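Local coordinates for putative major capsid protein (Cafeteriavirus-dependent mavirus, PDB 6G43), which forms the protein shell of the mavirus particle, probably from trimeric building blocks, at the interface of chains A and B. Coordinates in Å, arbitrary orientation; residue numbers count along the deposited sequence, not the author numbering. Chains: chain A/B, Putative major capsid protein.

Contact 1: the interface of chains A and B. Residues chain A 511-513; chain B 508-511.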
loop_
_atom_site.group_PDB
_atom_site.type_symbol
_atom_site.label_atom_id
_atom_site.label_comp_id
_atom_site.label_asym_id
_atom_site.label_seq_id
_atom_site.Cartn_x
_atom_site.Cartn_y
_atom_site.Cartn_z
ATOM N N ASN A 511 -23.818 -7.574 11.078
ATOM C CA ASN A 511 -23.944 -8.613 10.047
ATOM C C ASN A 511 -24.795 -8.148 8.861
ATOM O O ASN A 511 -24.486 -8.466 7.708
ATOM C CB ASN A 511 -24.529 -9.896 10.650
ATOM C CG ASN A 511 -23.587 -10.567 11.641
ATOM O OD1 ASN A 511 -22.529 -10.032 11.984
ATOM N ND2 ASN A 511 -23.973 -11.750 12.107
ATOM N N ASN A 512 -25.863 -7.407 9.157
ATOM C CA ASN A 512 -26.653 -6.721 8.137
ATOM C C ASN A 512 -25.831 -5.547 7.590
ATOM O O ASN A 512 -25.540 -4.594 8.313
ATOM C CB ASN A 512 -27.976 -6.235 8.744
ATOM C CG ASN A 512 -28.924 -5.628 7.715
ATOM O OD1 ASN A 512 -28.691 -5.686 6.505
ATOM N ND2 ASN A 512 -30.014 -5.041 8.202
ATOM N N LYS A 513 -25.466 -5.631 6.312
ATOM C CA LYS A 513 -24.531 -4.681 5.691
ATOM C C LYS A 513 -25.182 -3.351 5.294
ATOM O O LYS A 513 -24.480 -2.366 5.047
ATOM C CB LYS A 513 -23.848 -5.329 4.481
ATOM C CG LYS A 513 -23.240 -6.690 4.792
ATOM C CD LYS A 513 -22.152 -7.093 3.813
ATOM C CE LYS A 513 -21.628 -8.481 4.145
ATOM N NZ LYS A 513 -20.400 -8.822 3.379
ATOM N N THR B 508 -25.281 -3.943 -1.434
ATOM C CA THR B 508 -24.098 -4.444 -0.733
ATOM C C THR B 508 -23.779 -5.856 -1.204
ATOM O O THR B 508 -24.531 -6.438 -1.981
ATOM C CB THR B 508 -24.355 -4.513 0.785
ATOM O OG1 THR B 508 -25.472 -5.374 1.048
ATOM C CG2 THR B 508 -24.647 -3.142 1.341
ATOM N N ASP B 509 -22.668 -6.402 -0.720
ATOM C CA ASP B 509 -22.334 -7.812 -0.935
ATOM C C ASP B 509 -23.332 -8.734 -0.224
ATOM O O ASP B 509 -24.025 -8.320 0.712
ATOM C CB ASP B 509 -20.908 -8.104 -0.444
ATOM C CG ASP B 509 -19.839 -7.525 -1.359
ATOM O OD1 ASP B 509 -20.049 -6.429 -1.922
ATOM O OD2 ASP B 509 -18.781 -8.170 -1.510
ATOM N N ASP B 510 -23.391 -9.984 -0.682
ATOM C CA ASP B 510 -24.283 -10.993 -0.107
ATOM C C ASP B 510 -23.749 -11.436 1.263
ATOM O O ASP B 510 -22.536 -11.572 1.448
ATOM C CB ASP B 510 -24.405 -12.194 -1.062
ATOM C CG ASP B 510 -25.700 -12.981 -0.872
ATOM O OD1 ASP B 510 -26.061 -13.299 0.281
ATOM O OD2 ASP B 510 -26.353 -13.294 -1.891
ATOM N N ASN B 511 -24.659 -11.643 2.216
ATOM C CA ASN B 511 -24.299 -12.095 3.567
ATOM C C ASN B 511 -23.768 -13.533 3.570
ATOM O O ASN B 511 -22.848 -13.859 4.328
ATOM C CB ASN B 511 -25.502 -11.974 4.509
ATOM C CG ASN B 511 -25.911 -10.529 4.765
ATOM O OD1 ASN B 511 -25.345 -9.592 4.195
ATOM N ND2 ASN B 511 -26.903 -10.345 5.630
#
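A:Lys513 reaches from chain A into a bend of chain B formed by B:Thr508, B:Asp509, B:Asp510 and B:Asn511, and it supplies most of chain A's share of this contact. Its first carbon, CB, lies 3.8 Å from CB of B:Thr508, while the methyl CG2 of that threonine sits alongside the lysine's carbonyl oxygen. CG stands anti to the carbonyl carbon (chi1 -51°), and from there the chain runs out extended. This sends CG past the side-chain amide of B:Asn511, whose OD1 is 3.6 Å from it; the two side chains run antiparallel alongside one another. CD comes next to the backbone carbonyl O of B:Asp509 at 3.8 Å, and CE remains beside OD1 of B:Asn511. At the tip, the amine NZ is 3.9 Å from CB of B:Asp509 and 4.0 Å from the carbonyl O of B:Asp510. NZ of A:Lys513 is 5.2 Å from the carboxylate OD2 of B:Asp509, too far for a salt bridge, although opposite charges could still attract weakly. Lysine suits the place because its long methylene chain can lie against polar loop groups while the amine ends near, but not bonded to, the carbonyl of B:Asp510 and the carboxylate of B:Asp509. The side-chain amide of B:Asn511 also faces the backbone O of A:Asn511, with ND2 3.7 Å away, beyond bonding distance. Both segments are loops near the C-terminus, each between strand 505-506 and strand 516-518 of its own chain.

Contact 2: the interface of chains A and B. Residues chain A 91-94, 165, 167; chain B 399-403.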
loop_
_atom_site.group_PDB
_atom_site.type_symbol
_atom_site.label_atom_id
_atom_site.label_comp_id
_atom_site.label_asym_id
_atom_site.label_seq_id
_atom_site.Cartn_x
_atom_site.Cartn_y
_atom_site.Cartn_z
ATOM N N SER A 91 17.521 26.664 -11.596
ATOM C CA SER A 91 16.812 25.652 -12.388
ATOM C C SER A 91 15.372 25.424 -11.912
ATOM O O SER A 91 14.479 25.170 -12.727
ATOM C CB SER A 91 17.579 24.325 -12.372
ATOM O OG SER A 91 17.502 23.694 -11.105
ATOM N N LEU A 92 15.176 25.517 -10.595
ATOM C CA LEU A 92 13.894 25.260 -9.928
ATOM C C LEU A 92 13.373 23.824 -10.109
ATOM O O LEU A 92 12.168 23.593 -10.023
ATOM C CB LEU A 92 12.829 26.291 -10.348
ATOM C CG LEU A 92 13.174 27.763 -10.117
ATOM C CD1 LEU A 92 12.079 28.651 -10.682
ATOM C CD2 LEU A 92 13.376 28.048 -8.636
ATOM N N LYS A 93 14.276 22.864 -10.325
ATOM C CA LYS A 93 13.890 21.464 -10.507
ATOM C C LYS A 93 13.365 20.908 -9.194
ATOM O O LYS A 93 14.075 20.927 -8.189
ATOM C CB LYS A 93 15.073 20.610 -10.967
ATOM C CG LYS A 93 15.495 20.853 -12.402
ATOM C CD LYS A 93 16.476 19.791 -12.876
ATOM C CE LYS A 93 17.131 20.198 -14.188
ATOM N NZ LYS A 93 17.746 19.037 -14.890
ATOM N N ASP A 94 12.119 20.435 -9.214
ATOM C CA ASP A 94 11.474 19.816 -8.051
ATOM C C ASP A 94 11.362 20.755 -6.831
ATOM O O ASP A 94 11.382 20.299 -5.685
ATOM C CB ASP A 94 12.198 18.505 -7.678
ATOM C CG ASP A 94 12.303 17.536 -8.851
ATOM O OD1 ASP A 94 11.406 17.526 -9.719
ATOM O OD2 ASP A 94 13.291 16.780 -8.907
ATOM N N GLN A 165 8.557 16.611 -9.346
ATOM C CA GLN A 165 7.748 16.499 -10.546
ATOM C C GLN A 165 7.285 15.054 -10.728
ATOM O O GLN A 165 7.799 14.143 -10.070
ATOM C CB GLN A 165 8.553 16.976 -11.754
ATOM C CG GLN A 165 8.921 18.457 -11.699
ATOM C CD GLN A 165 10.037 18.830 -12.656
ATOM O OE1 GLN A 165 9.790 19.411 -13.707
ATOM N NE2 GLN A 165 11.270 18.498 -12.296
ATOM N N THR A 167 7.693 12.660 -12.948
ATOM C CA THR A 167 8.761 11.711 -13.263
ATOM C C THR A 167 9.801 11.526 -12.146
ATOM O O THR A 167 10.514 10.524 -12.138
ATOM C CB THR A 167 9.501 12.142 -14.544
ATOM O OG1 THR A 167 9.870 13.522 -14.444
ATOM C CG2 THR A 167 8.621 11.946 -15.772
ATOM N N ALA B 399 5.033 16.025 -17.965
ATOM C CA ALA B 399 5.316 15.501 -16.626
ATOM C C ALA B 399 6.446 16.213 -15.874
ATOM O O ALA B 399 6.520 16.099 -14.647
ATOM C CB ALA B 399 5.615 14.008 -16.714
ATOM N N ASN B 400 7.325 16.920 -16.592
ATOM C CA ASN B 400 8.487 17.573 -15.975
ATOM C C ASN B 400 8.720 18.991 -16.515
ATOM O O ASN B 400 9.785 19.314 -17.045
ATOM C CB ASN B 400 9.742 16.688 -16.117
ATOM C CG ASN B 400 10.124 16.418 -17.567
ATOM O OD1 ASN B 400 9.345 16.657 -18.490
ATOM N ND2 ASN B 400 11.341 15.928 -17.771
ATOM N N GLY B 401 7.714 19.839 -16.319
ATOM C CA GLY B 401 7.724 21.221 -16.807
ATOM C C GLY B 401 8.877 22.097 -16.340
ATOM O O GLY B 401 9.372 22.921 -17.110
ATOM N N LEU B 402 9.289 21.939 -15.082
ATOM C CA LEU B 402 10.402 22.722 -14.521
ATOM C C LEU B 402 11.744 22.338 -15.140
ATOM O O LEU B 402 12.561 23.212 -15.436
ATOM C CB LEU B 402 10.463 22.582 -12.996
ATOM C CG LEU B 402 9.242 23.148 -12.266
ATOM C CD1 LEU B 402 9.071 22.551 -10.876
ATOM C CD2 LEU B 402 9.311 24.669 -12.198
ATOM N N THR B 403 11.964 21.037 -15.325
ATOM C CA THR B 403 13.137 20.527 -16.038
ATOM C C THR B 403 13.260 21.099 -17.455
ATOM O O THR B 403 14.361 21.436 -17.891
ATOM C CB THR B 403 13.110 18.985 -16.132
ATOM O OG1 THR B 403 12.940 18.424 -14.825
ATOM C CG2 THR B 403 14.405 18.443 -16.750
HETATM O O HOH W 1 12.391 25.740 -14.464
#
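A:Gln165 lays its extended side chain across the start of helix 401-405 of chain B, crossing B:Leu402 and B:Thr403 at a slant. The two ends of its amide do different work. OE1 faces the first turn of the helix and accepts the backbone N-H of B:Thr403 at 3.2 Å (163° at H), the donor tilted 17° from the carbonyl plane; the N-H of B:Leu402 adds a weak, bent bond. NE2 gives a hydrogen to the hydroxyl OG1 of B:Thr403 at 3.0 Å. Glutamine thus suits a helix start, where it can pair an acceptor with backbone N-H groups and a donor with a hydroxyl. From the second shell, A:Asp94 fixes the amide's rotation: its OD1 takes NE2 at 2.8 Å and the backbone N of A:Gln165 from opposite faces of the carboxylate plane. B:Leu402, with CG anti to its carbonyl carbon (chi1 -64°), turns its branched end to the backbone O of A:Leu92, CD1 being 3.4 Å away. The methyl of B:Thr403 points instead toward the end of A:Lys93. At the far side, CG2 of A:Thr167 touches CB of B:Ala399. A water joins the two backbones, 2.8 Å from O of A:Ser91 and 2.7 Å from O of B:Leu402.

Contact 3: the interface of chains A and B. Residues chain A 89, 189-191; chain B 405-407.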
loop_
_atom_site.group_PDB
_atom_site.type_symbol
_atom_site.label_atom_id
_atom_site.label_comp_id
_atom_site.label_asym_id
_atom_site.label_seq_id
_atom_site.Cartn_x
_atom_site.Cartn_y
_atom_site.Cartn_z
ATOM N N ASP A 89 19.049 32.462 -12.899
ATOM C CA ASP A 89 19.402 31.157 -13.486
ATOM C C ASP A 89 19.310 29.976 -12.502
ATOM O O ASP A 89 20.096 29.025 -12.577
ATOM C CB ASP A 89 20.787 31.215 -14.163
ATOM C CG ASP A 89 20.905 32.355 -15.169
ATOM O OD1 ASP A 89 19.920 32.630 -15.897
ATOM O OD2 ASP A 89 21.990 32.974 -15.233
ATOM N N ARG A 189 10.975 31.227 -19.451
ATOM C CA ARG A 189 11.928 31.900 -18.578
ATOM C C ARG A 189 13.151 32.318 -19.385
ATOM O O ARG A 189 13.855 31.467 -19.940
ATOM C CB ARG A 189 12.368 30.963 -17.455
ATOM C CG ARG A 189 11.241 30.464 -16.565
ATOM C CD ARG A 189 11.775 29.476 -15.542
ATOM N NE ARG A 189 12.738 30.106 -14.637
ATOM C CZ ARG A 189 13.586 29.463 -13.833
ATOM N NH1 ARG A 189 13.628 28.130 -13.783
ATOM N NH2 ARG A 189 14.411 30.169 -13.063
ATOM N N ALA A 190 13.396 33.625 -19.453
ATOM C CA ALA A 190 14.572 34.162 -20.135
ATOM C C ALA A 190 15.820 33.944 -19.283
ATOM O O ALA A 190 15.733 33.822 -18.055
ATOM C CB ALA A 190 14.379 35.644 -20.423
ATOM N N ALA A 191 16.976 33.891 -19.938
ATOM C CA ALA A 191 18.258 33.774 -19.244
ATOM C C ALA A 191 18.503 35.038 -18.419
ATOM O O ALA A 191 18.355 36.152 -18.925
ATOM C CB ALA A 191 19.385 33.560 -20.241
ATOM N N ALA B 405 11.469 23.893 -18.779
ATOM C CA ALA B 405 11.464 25.360 -18.745
ATOM C C ALA B 405 12.777 25.981 -18.250
ATOM O O ALA B 405 13.023 27.165 -18.490
ATOM C CB ALA B 405 10.301 25.857 -17.898
ATOM N N ASP B 406 13.592 25.194 -17.546
ATOM C CA ASP B 406 14.941 25.584 -17.129
ATOM C C ASP B 406 15.709 26.274 -18.277
ATOM O O ASP B 406 15.892 25.666 -19.336
ATOM C CB ASP B 406 15.696 24.328 -16.662
ATOM C CG ASP B 406 17.074 24.629 -16.073
ATOM O OD1 ASP B 406 17.412 25.807 -15.827
ATOM O OD2 ASP B 406 17.829 23.660 -15.841
ATOM N N PRO B 407 16.138 27.543 -18.080
ATOM C CA PRO B 407 16.856 28.255 -19.159
ATOM C C PRO B 407 18.216 27.652 -19.554
ATOM O O PRO B 407 18.682 27.891 -20.671
ATOM C CB PRO B 407 17.029 29.676 -18.596
ATOM C CG PRO B 407 16.922 29.520 -17.119
ATOM C CD PRO B 407 15.918 28.424 -16.915
#
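Van der Waals packing between A:Arg189 and B:Pro407 dominates this contact. CD of the proline ring lies over one face of the guanidinium, 3.8 Å above its plane and displaced toward the rim, so that it comes close to CZ and NH1 (3.9 Å to NH1). A bend at chi3 (63°) folds the arginine chain and brings its flat end over the ring. Proline is apt here, since its rigid, compact ring offers carbon to the flat, delocalised group. Farther along the same side of the ring, CB sits 3.9 Å from the backbone O of A:Arg189, and the small A:Ala190 and A:Ala191 allow the main chain to pass nearby. The backbone carbonyl of B:Ala405 meets carbon: its O is 3.9 Å from CD of A:Arg189, with CB almost as near, which is contact with methylenes and no bond. Electrostatics may add a little at longer range: NH1 of A:Arg189 and the carboxylate OD1 of B:Asp406 are 4.9 Å apart, so any attraction is probably modest. A:Asp89 borders the patch, its OD1 4.5 Å from CG of B:Pro407. On chain B the site spans the last residue of helix 401-405 and the loop after it; on chain A it joins two loops, one following strand 74-84 and the other between strands 183-186 and 196-205.

Contacts 2 and 3 are neighbours, their C-alpha centres about 12 Å apart, and both use helix 401-405 of chain B: contact 2 its beginning, contact 3 its end and the residues that follow. On chain A both draw on the loop between strands 74-84 and 96-98. Contact 1 lies about 48 Å from contact 2 and 59 Å from contact 3, at the opposite end of the subunit boundary, where C-terminal loops meet. The two chains touch near both ends of a long interface, through hydrogen bonds at contact 2 and by packing alone at contacts 1 and 3, as would suit the three-copy assembly, probably a trimer.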